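Separin (Saccharomyces cerevisiae, PDB 5U1T) cleaves the MCD1/SCC1 subunit of cohesin at the onset of anaphase as a caspase-like cysteine protease, and is held inactive by securin for most of the cell cycle. Local coordinates at residues M1414-N1419 with V1467-G1472; L1495-A1500 with W1530-K1535; L1526-D1531 with G1582-I1587. One frame throughout, in Å; residues are numbered along the deposited sequence.

Contact 1: residues M1414-N1419 with V1467-G1472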
ATOM      1  N   MET A1414     -38.323  17.938  31.037  1.00 73.01           N
ATOM      2  CA  MET A1414     -38.582  18.992  30.076  1.00 70.61           C
ATOM      3  C   MET A1414     -37.384  19.875  29.875  1.00 78.55           C
ATOM      4  O   MET A1414     -36.575  20.076  30.780  1.00 86.89           O
ATOM      5  CB  MET A1414     -39.761  19.835  30.508  1.00 76.38           C
ATOM      6  CG  MET A1414     -39.973  19.821  31.986  1.00 91.62           C
ATOM      7  SD  MET A1414     -41.660  20.283  32.360  1.00 95.59           S
ATOM      8  CE  MET A1414     -42.486  19.477  30.995  1.00 90.88           C
ATOM      9  N   ILE A1415     -37.278  20.394  28.662  1.00 73.35           N
ATOM     10  CA  ILE A1415     -36.213  21.302  28.283  1.00 73.99           C
ATOM     11  C   ILE A1415     -36.872  22.481  27.573  1.00 74.26           C
ATOM     12  O   ILE A1415     -37.706  22.288  26.696  1.00 77.77           O
ATOM     13  CB  ILE A1415     -35.177  20.600  27.387  1.00 72.25           C
ATOM     14  CG1 ILE A1415     -34.591  19.393  28.122  1.00 67.82           C
ATOM     15  CG2 ILE A1415     -34.094  21.562  26.952  1.00 70.55           C
ATOM     16  CD1 ILE A1415     -33.674  18.555  27.300  1.00 69.69           C
ATOM     17  N   LEU A1416     -36.535  23.701  27.970  1.00 73.16           N
ATOM     18  CA  LEU A1416     -37.217  24.871  27.429  1.00 75.11           C
ATOM     19  C   LEU A1416     -36.239  25.969  27.037  1.00 73.74           C
ATOM     20  O   LEU A1416     -35.553  26.511  27.896  1.00 82.11           O
ATOM     21  CB  LEU A1416     -38.218  25.407  28.449  1.00 83.63           C
ATOM     22  CG  LEU A1416     -39.104  26.556  27.982  1.00 82.86           C
ATOM     23  CD1 LEU A1416     -39.811  26.158  26.703  1.00 79.83           C
ATOM     24  CD2 LEU A1416     -40.113  26.923  29.063  1.00 84.31           C
ATOM     25  N   ASN A1417     -36.172  26.287  25.744  1.00 72.95           N
ATOM     26  CA  ASN A1417     -35.320  27.371  25.245  1.00 75.40           C
ATOM     27  C   ASN A1417     -33.859  27.166  25.660  1.00 79.15           C
ATOM     28  O   ASN A1417     -33.262  28.033  26.297  1.00 77.19           O
ATOM     29  CB  ASN A1417     -35.858  28.727  25.753  1.00 77.58           C
ATOM     30  CG  ASN A1417     -35.114  29.933  25.184  1.00 76.33           C
ATOM     31  OD1 ASN A1417     -34.460  29.847  24.154  1.00 80.53           O
ATOM     32  ND2 ASN A1417     -35.233  31.069  25.861  1.00 79.89           N
ATOM     33  N   PRO A1418     -33.266  26.019  25.277  1.00 82.73           N
ATOM     34  CA  PRO A1418     -31.943  25.640  25.791  1.00 76.53           C
ATOM     35  C   PRO A1418     -30.850  26.569  25.309  1.00 75.71           C
ATOM     36  O   PRO A1418     -29.681  26.285  25.526  1.00 87.52           O
ATOM     37  CB  PRO A1418     -31.719  24.230  25.219  1.00 77.56           C
ATOM     38  CG  PRO A1418     -32.996  23.843  24.533  1.00 76.44           C
ATOM     39  CD  PRO A1418     -33.697  25.117  24.197  1.00 80.58           C
ATOM     40  N   ASN A1419     -31.217  27.664  24.663  1.00 75.12           N
ATOM     41  CA  ASN A1419     -30.237  28.486  23.986  1.00 72.87           C
ATOM     42  C   ASN A1419     -30.628  29.955  24.000  1.00 77.15           C
ATOM     43  O   ASN A1419     -30.013  30.769  23.314  1.00 80.84           O
ATOM     44  CB  ASN A1419     -30.064  27.987  22.553  1.00 80.37           C
ATOM     45  CG  ASN A1419     -28.764  28.444  21.918  1.00 86.75           C
ATOM     46  OD1 ASN A1419     -27.720  27.780  22.037  1.00 91.98           O
ATOM     47  ND2 ASN A1419     -28.821  29.574  21.216  1.00 82.80           N
ATOM     48  N   VAL A1467     -40.177  16.045  27.099  1.00 66.95           N
ATOM     49  CA  VAL A1467     -40.598  17.110  26.189  1.00 69.13           C
ATOM     50  C   VAL A1467     -39.490  18.152  26.024  1.00 72.03           C
ATOM     51  O   VAL A1467     -38.809  18.505  26.980  1.00 73.70           O
ATOM     52  CB  VAL A1467     -41.929  17.769  26.646  1.00 69.12           C
ATOM     53  CG1 VAL A1467     -42.552  16.984  27.778  1.00 70.37           C
ATOM     54  CG2 VAL A1467     -41.750  19.234  27.008  1.00 68.69           C
ATOM     55  N   TYR A1468     -39.299  18.606  24.784  1.00 74.57           N
ATOM     56  CA  TYR A1468     -38.169  19.453  24.409  1.00 71.58           C
ATOM     57  C   TYR A1468     -38.595  20.576  23.475  1.00 70.34           C
ATOM     58  O   TYR A1468     -39.119  20.315  22.410  1.00 72.46           O
ATOM     59  CB  TYR A1468     -37.082  18.607  23.742  1.00 68.76           C
ATOM     60  CG  TYR A1468     -35.952  19.383  23.073  1.00 77.36           C
ATOM     61  CD1 TYR A1468     -36.048  19.800  21.746  1.00 75.71           C
ATOM     62  CD2 TYR A1468     -34.784  19.669  23.755  1.00 72.70           C
ATOM     63  CE1 TYR A1468     -35.013  20.494  21.129  1.00 74.72           C
ATOM     64  CE2 TYR A1468     -33.743  20.360  23.146  1.00 75.19           C
ATOM     65  CZ  TYR A1468     -33.861  20.767  21.834  1.00 77.18           C
ATOM     66  OH  TYR A1468     -32.824  21.452  21.237  1.00 75.78           O
ATOM     67  N   ILE A1469     -38.342  21.821  23.865  1.00 69.54           N
ATOM     68  CA  ILE A1469     -38.634  22.973  23.013  1.00 72.12           C
ATOM     69  C   ILE A1469     -37.364  23.784  22.683  1.00 74.11           C
ATOM     70  O   ILE A1469     -36.735  24.368  23.555  1.00 74.91           O
ATOM     71  CB  ILE A1469     -39.679  23.902  23.676  1.00 72.07           C
ATOM     72  CG1 ILE A1469     -40.885  23.096  24.165  1.00 67.95           C
ATOM     73  CG2 ILE A1469     -40.107  25.004  22.723  1.00 65.37           C
ATOM     74  CD1 ILE A1469     -42.034  23.935  24.609  1.00 71.73           C
ATOM     75  N   GLY A1470     -37.002  23.822  21.411  1.00 73.00           N
ATOM     76  CA  GLY A1470     -35.814  24.524  20.966  1.00 75.51           C
ATOM     77  C   GLY A1470     -35.481  23.941  19.612  1.00 76.62           C
ATOM     78  O   GLY A1470     -36.260  23.132  19.111  1.00 78.87           O
ATOM     79  N   HIS A1471     -34.353  24.312  19.012  1.00 74.83           N
ATOM     80  CA  HIS A1471     -34.061  23.834  17.666  1.00 74.89           C
ATOM     81  C   HIS A1471     -33.835  22.338  17.613  1.00 76.57           C
ATOM     82  O   HIS A1471     -33.172  21.773  18.480  1.00 71.69           O
ATOM     83  CB  HIS A1471     -32.851  24.530  17.073  1.00 72.12           C
ATOM     84  CG  HIS A1471     -32.514  24.062  15.692  1.00 77.55           C
ATOM     85  ND1 HIS A1471     -31.661  23.002  15.450  1.00 81.22           N
ATOM     86  CD2 HIS A1471     -32.916  24.506  14.476  1.00 78.26           C
ATOM     87  CE1 HIS A1471     -31.548  22.819  14.147  1.00 78.46           C
ATOM     88  NE2 HIS A1471     -32.295  23.720  13.533  1.00 81.35           N
ATOM     89  N   GLY A1472     -34.407  21.717  16.578  1.00 71.46           N
ATOM     90  CA  GLY A1472     -34.199  20.314  16.283  1.00 64.03           C
ATOM     91  C   GLY A1472     -34.692  19.381  17.363  1.00 66.40           C
ATOM     92  O   GLY A1472     -35.739  19.598  17.965  1.00 70.45           O
TER
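Met1414 runs beside Val1467 on the neighbouring strand, their side chains pointing the same way. The methionine chain bends at its last torsion (chi3 37°), which carries CE round to the branch of the valine, 4.1 Å from Val1467 CG2. The helix 1423-1436 lies over this pair through Phe1433. Ile1415 makes two of the three backbone hydrogen bonds: its N donates to Val1467 O at 3.0 Å, and its O accepts from Ile1469 N at 2.9 Å. Its side chain goes to the other face of the sheet, where CB approaches the Tyr1468 ring obliquely at CD2, CG2 also touches that carbon, and CD1 lies in the ring plane at the edge.

The two strands, 6° from exactly parallel, are neighbours in the six-stranded sheet of the caspase-like domain, second and third from the edge strand 1444-1447. The chain between them makes two crossovers, through helix 1423-1436 to that outer strand and back through helix 1453-1461. The His1471-Gly1472 pair that follows the second strand matches the His-Gly signature of clan CD peptidases.

Leu1416 returns to the face of Met1414. Its CG is anti to the backbone N (chi1 -175°), and CD1 reaches Ile1469 CD1 at 3.8 Å. At Asn1417 the strand has ended, yet its N still donates to Ile1469 O at 3.0 Å; the side chain turns away, OD1 receiving the backbone N-H of Leu1422. Pro1418 then folds back over the second segment. Its CG touches Tyr1468 CE2 at 3.8 Å, the pyrrolidine crossing the tyrosine at about a right angle, and CD faces the backbone at Gly1470, where a side chain would collide with it. Tyr1468 OH donates to His1471 O at 2.8 Å.

Contact 2: residues L1495-A1500 with W1530-K1535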
ATOM      1  N   LEU A1495     -40.710  19.206  20.054  1.00 66.99           N
ATOM      2  CA  LEU A1495     -41.424  20.346  19.466  1.00 73.13           C
ATOM      3  C   LEU A1495     -40.494  21.479  19.000  1.00 72.60           C
ATOM      4  O   LEU A1495     -40.592  22.604  19.493  1.00 71.51           O
ATOM      5  CB  LEU A1495     -42.440  20.907  20.463  1.00 67.58           C
ATOM      6  CG  LEU A1495     -43.204  19.903  21.331  1.00 73.55           C
ATOM      7  CD1 LEU A1495     -44.119  20.602  22.352  1.00 67.67           C
ATOM      8  CD2 LEU A1495     -43.997  18.961  20.457  1.00 65.81           C
ATOM      9  N   GLY A1496     -39.609  21.194  18.048  1.00 70.93           N
ATOM     10  CA  GLY A1496     -38.719  22.217  17.519  1.00 70.24           C
ATOM     11  C   GLY A1496     -38.569  22.203  16.005  1.00 70.66           C
ATOM     12  O   GLY A1496     -38.967  21.241  15.350  1.00 67.63           O
ATOM     13  N   CYS A1497     -37.995  23.275  15.458  1.00 70.45           N
ATOM     14  CA  CYS A1497     -37.657  23.334  14.037  1.00 71.02           C
ATOM     15  C   CYS A1497     -36.965  22.081  13.533  1.00 69.64           C
ATOM     16  O   CYS A1497     -35.875  21.740  13.990  1.00 77.59           O
ATOM     17  CB  CYS A1497     -36.752  24.527  13.743  1.00 68.78           C
ATOM     18  SG  CYS A1497     -37.601  26.085  13.654  1.00 75.14           S
ATOM     19  N   SER A1498     -37.614  21.410  12.591  1.00 70.79           N
ATOM     20  CA  SER A1498     -37.016  20.340  11.792  1.00 67.19           C
ATOM     21  C   SER A1498     -36.524  19.141  12.586  1.00 66.17           C
ATOM     22  O   SER A1498     -35.642  18.431  12.123  1.00 67.85           O
ATOM     23  CB  SER A1498     -35.859  20.890  10.959  1.00 57.13           C
ATOM     24  OG  SER A1498     -36.323  21.629   9.846  1.00 63.40           O
ATOM     25  N   SER A1499     -37.106  18.889  13.753  1.00 60.86           N
ATOM     26  CA  SER A1499     -36.777  17.677  14.493  1.00 65.43           C
ATOM     27  C   SER A1499     -37.070  16.382  13.714  1.00 68.15           C
ATOM     28  O   SER A1499     -36.319  15.410  13.829  1.00 72.97           O
ATOM     29  CB  SER A1499     -37.528  17.655  15.814  1.00 65.75           C
ATOM     30  OG  SER A1499     -38.874  18.008  15.603  1.00 69.93           O
ATOM     31  N   ALA A1500     -38.142  16.365  12.920  1.00 67.09           N
ATOM     32  CA  ALA A1500     -38.479  15.180  12.131  1.00 65.18           C
ATOM     33  C   ALA A1500     -38.015  15.281  10.677  1.00 63.50           C
ATOM     34  O   ALA A1500     -38.354  14.430   9.853  1.00 69.24           O
ATOM     35  CB  ALA A1500     -39.968  14.923  12.179  1.00 57.25           C
ATOM     36  N   TRP A1530     -40.292  20.123   8.995  1.00 59.68           N
ATOM     37  CA  TRP A1530     -39.462  21.237   8.541  1.00 62.52           C
ATOM     38  C   TRP A1530     -39.416  22.331   9.607  1.00 61.79           C
ATOM     39  O   TRP A1530     -39.900  22.120  10.716  1.00 63.61           O
ATOM     40  CB  TRP A1530     -39.984  21.793   7.221  1.00 58.87           C
ATOM     41  CG  TRP A1530     -41.472  21.959   7.206  1.00 64.88           C
ATOM     42  CD1 TRP A1530     -42.192  22.945   7.811  1.00 60.62           C
ATOM     43  CD2 TRP A1530     -42.425  21.117   6.543  1.00 65.82           C
ATOM     44  NE1 TRP A1530     -43.537  22.768   7.567  1.00 64.05           N
ATOM     45  CE2 TRP A1530     -43.704  21.650   6.796  1.00 65.75           C
ATOM     46  CE3 TRP A1530     -42.318  19.964   5.759  1.00 65.97           C
ATOM     47  CZ2 TRP A1530     -44.863  21.075   6.296  1.00 64.03           C
ATOM     48  CZ3 TRP A1530     -43.469  19.389   5.270  1.00 66.31           C
ATOM     49  CH2 TRP A1530     -44.727  19.945   5.536  1.00 64.09           C
ATOM     50  N   ASP A1531     -38.846  23.490   9.285  1.00 55.36           N
ATOM     51  CA  ASP A1531     -38.753  24.551  10.281  1.00 63.40           C
ATOM     52  C   ASP A1531     -40.106  25.209  10.466  1.00 68.31           C
ATOM     53  O   ASP A1531     -40.856  25.400   9.506  1.00 72.44           O
ATOM     54  CB  ASP A1531     -37.716  25.619   9.909  1.00 67.32           C
ATOM     55  CG  ASP A1531     -36.330  25.047   9.633  1.00 66.70           C
ATOM     56  OD1 ASP A1531     -36.011  23.940  10.120  1.00 63.82           O
ATOM     57  OD2 ASP A1531     -35.561  25.723   8.913  1.00 61.30           O
ATOM     58  N   VAL A1532     -40.407  25.554  11.713  1.00 65.00           N
ATOM     59  CA  VAL A1532     -41.656  26.211  12.065  1.00 69.28           C
ATOM     60  C   VAL A1532     -41.383  27.517  12.815  1.00 68.10           C
ATOM     61  O   VAL A1532     -40.333  27.662  13.420  1.00 70.66           O
ATOM     62  CB  VAL A1532     -42.515  25.296  12.921  1.00 69.97           C
ATOM     63  CG1 VAL A1532     -42.990  24.129  12.098  1.00 65.33           C
ATOM     64  CG2 VAL A1532     -41.714  24.804  14.114  1.00 68.06           C
ATOM     65  N   THR A1533     -42.305  28.468  12.760  1.00 65.89           N
ATOM     66  CA  THR A1533     -42.089  29.770  13.390  1.00 69.76           C
ATOM     67  C   THR A1533     -42.825  29.853  14.736  1.00 74.47           C
ATOM     68  O   THR A1533     -43.869  29.222  14.921  1.00 71.02           O
ATOM     69  CB  THR A1533     -42.530  30.920  12.465  1.00 72.84           C
ATOM     70  OG1 THR A1533     -43.946  30.832  12.208  1.00 74.79           O
ATOM     71  CG2 THR A1533     -41.760  30.870  11.152  1.00 65.07           C
ATOM     72  N   ASP A1534     -42.297  30.648  15.666  1.00 76.39           N
ATOM     73  CA  ASP A1534     -42.548  30.392  17.091  1.00 78.65           C
ATOM     74  C   ASP A1534     -43.973  30.656  17.586  1.00 74.22           C
ATOM     75  O   ASP A1534     -44.518  29.820  18.307  1.00 71.72           O
ATOM     76  CB  ASP A1534     -41.514  31.156  17.960  1.00 79.08           C
ATOM     77  CG  ASP A1534     -41.889  32.608  18.235  1.00 79.26           C
ATOM     78  OD1 ASP A1534     -41.746  33.465  17.339  1.00 77.92           O
ATOM     79  OD2 ASP A1534     -42.281  32.914  19.384  1.00 77.70           O
ATOM     80  N   LYS A1535     -44.597  31.769  17.209  1.00 74.82           N
ATOM     81  CA  LYS A1535     -45.955  32.037  17.716  1.00 81.24           C
ATOM     82  C   LYS A1535     -46.952  30.947  17.327  1.00 78.79           C
ATOM     83  O   LYS A1535     -47.725  30.481  18.166  1.00 77.52           O
ATOM     84  CB  LYS A1535     -46.483  33.393  17.229  1.00 82.11           C
ATOM     85  CG  LYS A1535     -45.749  34.578  17.801  1.00 82.96           C
ATOM     86  CD  LYS A1535     -46.296  35.886  17.283  1.00 87.92           C
ATOM     87  CE  LYS A1535     -45.992  36.977  18.289  1.00 89.15           C
ATOM     88  NZ  LYS A1535     -46.615  36.621  19.599  1.00 91.28           N
TER
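Cys1497 and Ser1498, the two corner residues of a type II turn running from Gly1496 to Ser1499, meet the chain from Trp1530 to Val1532. Cys1497 is the active-site cysteine by similarity. Its SG, anti to the carbonyl carbon (chi1 -78°), lies beside the backbone of Val1532, whose N-H makes a weak hydrogen bond to SG at 3.5 Å. At the next corner Ser1498 N donates to Trp1530 O at 3.0 Å, coming from well above the carbonyl plane, 70° out of it. Ser1498 OG bonds to Asp1531 OD1, though the modelled separation is too short to be trusted in detail.

Several other polar atoms have partners nearby. Gly1496 O accepts from Asn1528 ND2 and, weakly, from Ser1499 N across the turn, and Cys1497 is joined to Gly1472 by a backbone bond. Ser1499 OG bridges Leu1494 O and Asn1528 N, while Asp1531 N donates to Asn1195 OD1. Between the two segments the apolar side-chain contact is one pair: Val1532 CG2 stands 4.3 Å from Cys1497 SG.

In this protease fold the catalytic cysteine follows the fourth strand of the sheet, and the contact joins that loop to the one leaving the fifth strand. A chain of another protein packs an apolar side chain on Cys1497 and bonds an acidic one to Thr1533 OG1. Thr1533 sits at the N-cap position of helix 1534-1548, though its side chain makes no capping bond; Leu1495 and Val1532 pack against that helix, while helices 1180-1198 and 1209-1237 flank the Trp1530-Thr1533 side and strands 1492-1494 and 1524-1528 lead into the two loops.

Contact 3: residues L1526-D1531 with G1582-I1587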
ATOM      1  N   LEU A1526     -42.543  12.549  18.531  1.00 59.35           N
ATOM      2  CA  LEU A1526     -43.291  13.537  17.777  1.00 63.33           C
ATOM      3  C   LEU A1526     -42.393  14.717  17.407  1.00 67.34           C
ATOM      4  O   LEU A1526     -41.810  15.346  18.287  1.00 66.50           O
ATOM      5  CB  LEU A1526     -44.498  13.988  18.604  1.00 68.63           C
ATOM      6  CG  LEU A1526     -45.560  14.943  18.056  1.00 67.37           C
ATOM      7  CD1 LEU A1526     -46.862  14.810  18.881  1.00 75.69           C
ATOM      8  CD2 LEU A1526     -45.061  16.391  18.091  1.00 63.65           C
ATOM      9  N   GLY A1527     -42.284  15.017  16.111  1.00 65.32           N
ATOM     10  CA  GLY A1527     -41.457  16.120  15.653  1.00 62.28           C
ATOM     11  C   GLY A1527     -42.055  16.871  14.485  1.00 59.89           C
ATOM     12  O   GLY A1527     -43.178  16.597  14.090  1.00 66.47           O
ATOM     13  N   ASN A1528     -41.308  17.825  13.941  1.00 61.17           N
ATOM     14  CA  ASN A1528     -41.741  18.590  12.771  1.00 61.69           C
ATOM     15  C   ASN A1528     -40.951  18.236  11.549  1.00 60.11           C
ATOM     16  O   ASN A1528     -39.758  18.034  11.631  1.00 65.88           O
ATOM     17  CB  ASN A1528     -41.608  20.091  13.001  1.00 62.06           C
ATOM     18  CG  ASN A1528     -42.490  20.589  14.111  1.00 67.75           C
ATOM     19  OD1 ASN A1528     -43.709  20.387  14.096  1.00 63.11           O
ATOM     20  ND2 ASN A1528     -41.876  21.254  15.100  1.00 70.37           N
ATOM     21  N   LEU A1529     -41.619  18.212  10.408  1.00 60.52           N
ATOM     22  CA  LEU A1529     -41.006  17.807   9.148  1.00 63.43           C
ATOM     23  C   LEU A1529     -40.101  18.882   8.565  1.00 58.07           C
ATOM     24  O   LEU A1529     -39.257  18.589   7.740  1.00 58.46           O
ATOM     25  CB  LEU A1529     -42.087  17.447   8.132  1.00 59.38           C
ATOM     26  CG  LEU A1529     -42.931  16.213   8.396  1.00 59.12           C
ATOM     27  CD1 LEU A1529     -44.080  16.225   7.414  1.00 62.46           C
ATOM     28  CD2 LEU A1529     -42.116  14.940   8.266  1.00 53.40           C
ATOM     29  N   TRP A1530     -40.292  20.123   8.995  1.00 59.68           N
ATOM     30  CA  TRP A1530     -39.462  21.237   8.541  1.00 62.52           C
ATOM     31  C   TRP A1530     -39.416  22.331   9.607  1.00 61.79           C
ATOM     32  O   TRP A1530     -39.900  22.120  10.716  1.00 63.61           O
ATOM     33  CB  TRP A1530     -39.984  21.793   7.221  1.00 58.87           C
ATOM     34  CG  TRP A1530     -41.472  21.959   7.206  1.00 64.88           C
ATOM     35  CD1 TRP A1530     -42.192  22.945   7.811  1.00 60.62           C
ATOM     36  CD2 TRP A1530     -42.425  21.117   6.543  1.00 65.82           C
ATOM     37  NE1 TRP A1530     -43.537  22.768   7.567  1.00 64.05           N
ATOM     38  CE2 TRP A1530     -43.704  21.650   6.796  1.00 65.75           C
ATOM     39  CE3 TRP A1530     -42.318  19.964   5.759  1.00 65.97           C
ATOM     40  CZ2 TRP A1530     -44.863  21.075   6.296  1.00 64.03           C
ATOM     41  CZ3 TRP A1530     -43.469  19.389   5.270  1.00 66.31           C
ATOM     42  CH2 TRP A1530     -44.727  19.945   5.536  1.00 64.09           C
ATOM     43  N   ASP A1531     -38.846  23.490   9.285  1.00 55.36           N
ATOM     44  CA  ASP A1531     -38.753  24.551  10.281  1.00 63.40           C
ATOM     45  C   ASP A1531     -40.106  25.209  10.466  1.00 68.31           C
ATOM     46  O   ASP A1531     -40.856  25.400   9.506  1.00 72.44           O
ATOM     47  CB  ASP A1531     -37.716  25.619   9.909  1.00 67.32           C
ATOM     48  CG  ASP A1531     -36.330  25.047   9.633  1.00 66.70           C
ATOM     49  OD1 ASP A1531     -36.011  23.940  10.120  1.00 63.82           O
ATOM     50  OD2 ASP A1531     -35.561  25.723   8.913  1.00 61.30           O
ATOM     51  N   GLY A1582     -48.847  24.248  10.414  1.00 66.57           N
ATOM     52  CA  GLY A1582     -49.793  23.207  10.807  1.00 63.31           C
ATOM     53  C   GLY A1582     -49.597  21.803  10.225  1.00 64.65           C
ATOM     54  O   GLY A1582     -50.025  20.815  10.830  1.00 56.64           O
ATOM     55  N   ALA A1583     -48.960  21.703   9.056  1.00 62.35           N
ATOM     56  CA  ALA A1583     -48.721  20.407   8.422  1.00 58.91           C
ATOM     57  C   ALA A1583     -47.382  19.822   8.843  1.00 61.90           C
ATOM     58  O   ALA A1583     -47.040  18.695   8.479  1.00 59.64           O
ATOM     59  CB  ALA A1583     -48.781  20.531   6.901  1.00 59.42           C
ATOM     60  N   ALA A1584     -46.628  20.606   9.608  1.00 62.32           N
ATOM     61  CA  ALA A1584     -45.278  20.238   9.998  1.00 60.88           C
ATOM     62  C   ALA A1584     -45.213  19.117  11.049  1.00 57.75           C
ATOM     63  O   ALA A1584     -44.368  18.228  10.938  1.00 52.27           O
ATOM     64  CB  ALA A1584     -44.544  21.466  10.492  1.00 62.59           C
ATOM     65  N   PRO A1585     -46.090  19.154  12.076  1.00 60.92           N
ATOM     66  CA  PRO A1585     -45.948  18.075  13.068  1.00 58.94           C
ATOM     67  C   PRO A1585     -46.344  16.694  12.566  1.00 55.69           C
ATOM     68  O   PRO A1585     -47.259  16.598  11.765  1.00 61.30           O
ATOM     69  CB  PRO A1585     -46.867  18.518  14.213  1.00 54.63           C
ATOM     70  CG  PRO A1585     -47.640  19.650  13.702  1.00 60.83           C
ATOM     71  CD  PRO A1585     -46.889  20.273  12.603  1.00 57.97           C
ATOM     72  N   VAL A1586     -45.638  15.661  13.043  1.00 57.80           N
ATOM     73  CA  VAL A1586     -45.839  14.260  12.659  1.00 48.79           C
ATOM     74  C   VAL A1586     -45.466  13.340  13.836  1.00 50.33           C
ATOM     75  O   VAL A1586     -44.662  13.724  14.671  1.00 60.96           O
ATOM     76  CB  VAL A1586     -45.000  13.904  11.394  1.00 60.49           C
ATOM     77  CG1 VAL A1586     -43.507  14.214  11.608  1.00 52.71           C
ATOM     78  CG2 VAL A1586     -45.224  12.463  10.967  1.00 50.06           C
ATOM     79  N   ILE A1587     -46.072  12.158  13.926  1.00 45.67           N
ATOM     80  CA  ILE A1587     -45.783  11.185  14.982  1.00 52.52           C
ATOM     81  C   ILE A1587     -45.256   9.855  14.439  1.00 56.28           C
ATOM     82  O   ILE A1587     -45.799   9.320  13.479  1.00 63.05           O
ATOM     83  CB  ILE A1587     -47.024  10.843  15.808  1.00 57.19           C
ATOM     84  CG1 ILE A1587     -47.735  12.090  16.319  1.00 58.96           C
ATOM     85  CG2 ILE A1587     -46.659   9.946  16.964  1.00 59.01           C
ATOM     86  CD1 ILE A1587     -49.171  11.802  16.783  1.00 68.89           C
TER
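Gly1527 and Val1586 form an antiparallel hydrogen-bonded pair: Val1586 N donates to Gly1527 O at 2.8 Å, and Gly1527 N to Val1586 O at 3.1 Å, both nearly along the C=O axis. A third bond, Leu1529 N to Ala1584 O at 2.8 Å, carries the pairing past the end of the strand, with the donor tilted 32° from the carbonyl plane. The same Ala1584 O receives a CA-H contact from Asn1528, whose ND2 donates to Gly1496 O while OD1 lies against the Pro1585 ring.

Here strand 1585-1589 closes one edge of the caspase-like sheet, the single antiparallel member in an otherwise parallel set.

Packing spreads to both faces. With the pair Leu1526 and Ile1587, Leu1526 CD1 meets Ile1587 CG1 at 3.8 Å, and helix 1564-1571 covers both through Val1564 and Val1568. On the other face Leu1529 CD2 touches Val1586 CG1 at 3.7 Å, the two side chains at about a right angle. Farther out, Trp1530 takes Leu1529 CB and Ala1584 CA on one face of the indole, both toward the rim. Its CZ2 is 4.0 Å from Ala1583 CB, and its NE1, 3.4 Å from Ala1584 CB, donates to Leu1580 O. An alanine in place of Trp1530 would probably open a gap beside Ala1583 and Ala1584 and leave Leu1580 O without its indole N-H.

Overall arrangement
Contacts 1 and 3 pair strands of one sheet, 1412-1416 with 1465-1469 and 1524-1528 with 1585-1589; contact 2 joins the loops that follow strands 1492-1494 and 1524-1528. Contact 2 touches both others. Gly1472 N lies 3.0 Å from Cys1497 O, a probable hydrogen bond to contact 1, and Ala1500 N lies 2.7 Å from Asn1528 O toward contact 3, which shares Trp1530 and Asp1531 with contact 2. The centres of contacts 1 and 3 are about 15 Å apart. Around Cys1497, the probable nucleophile, the side chain of Asn1528 comes within about 6 Å, and His1471 CD2 is 3.9 Å from Cys1497 CB.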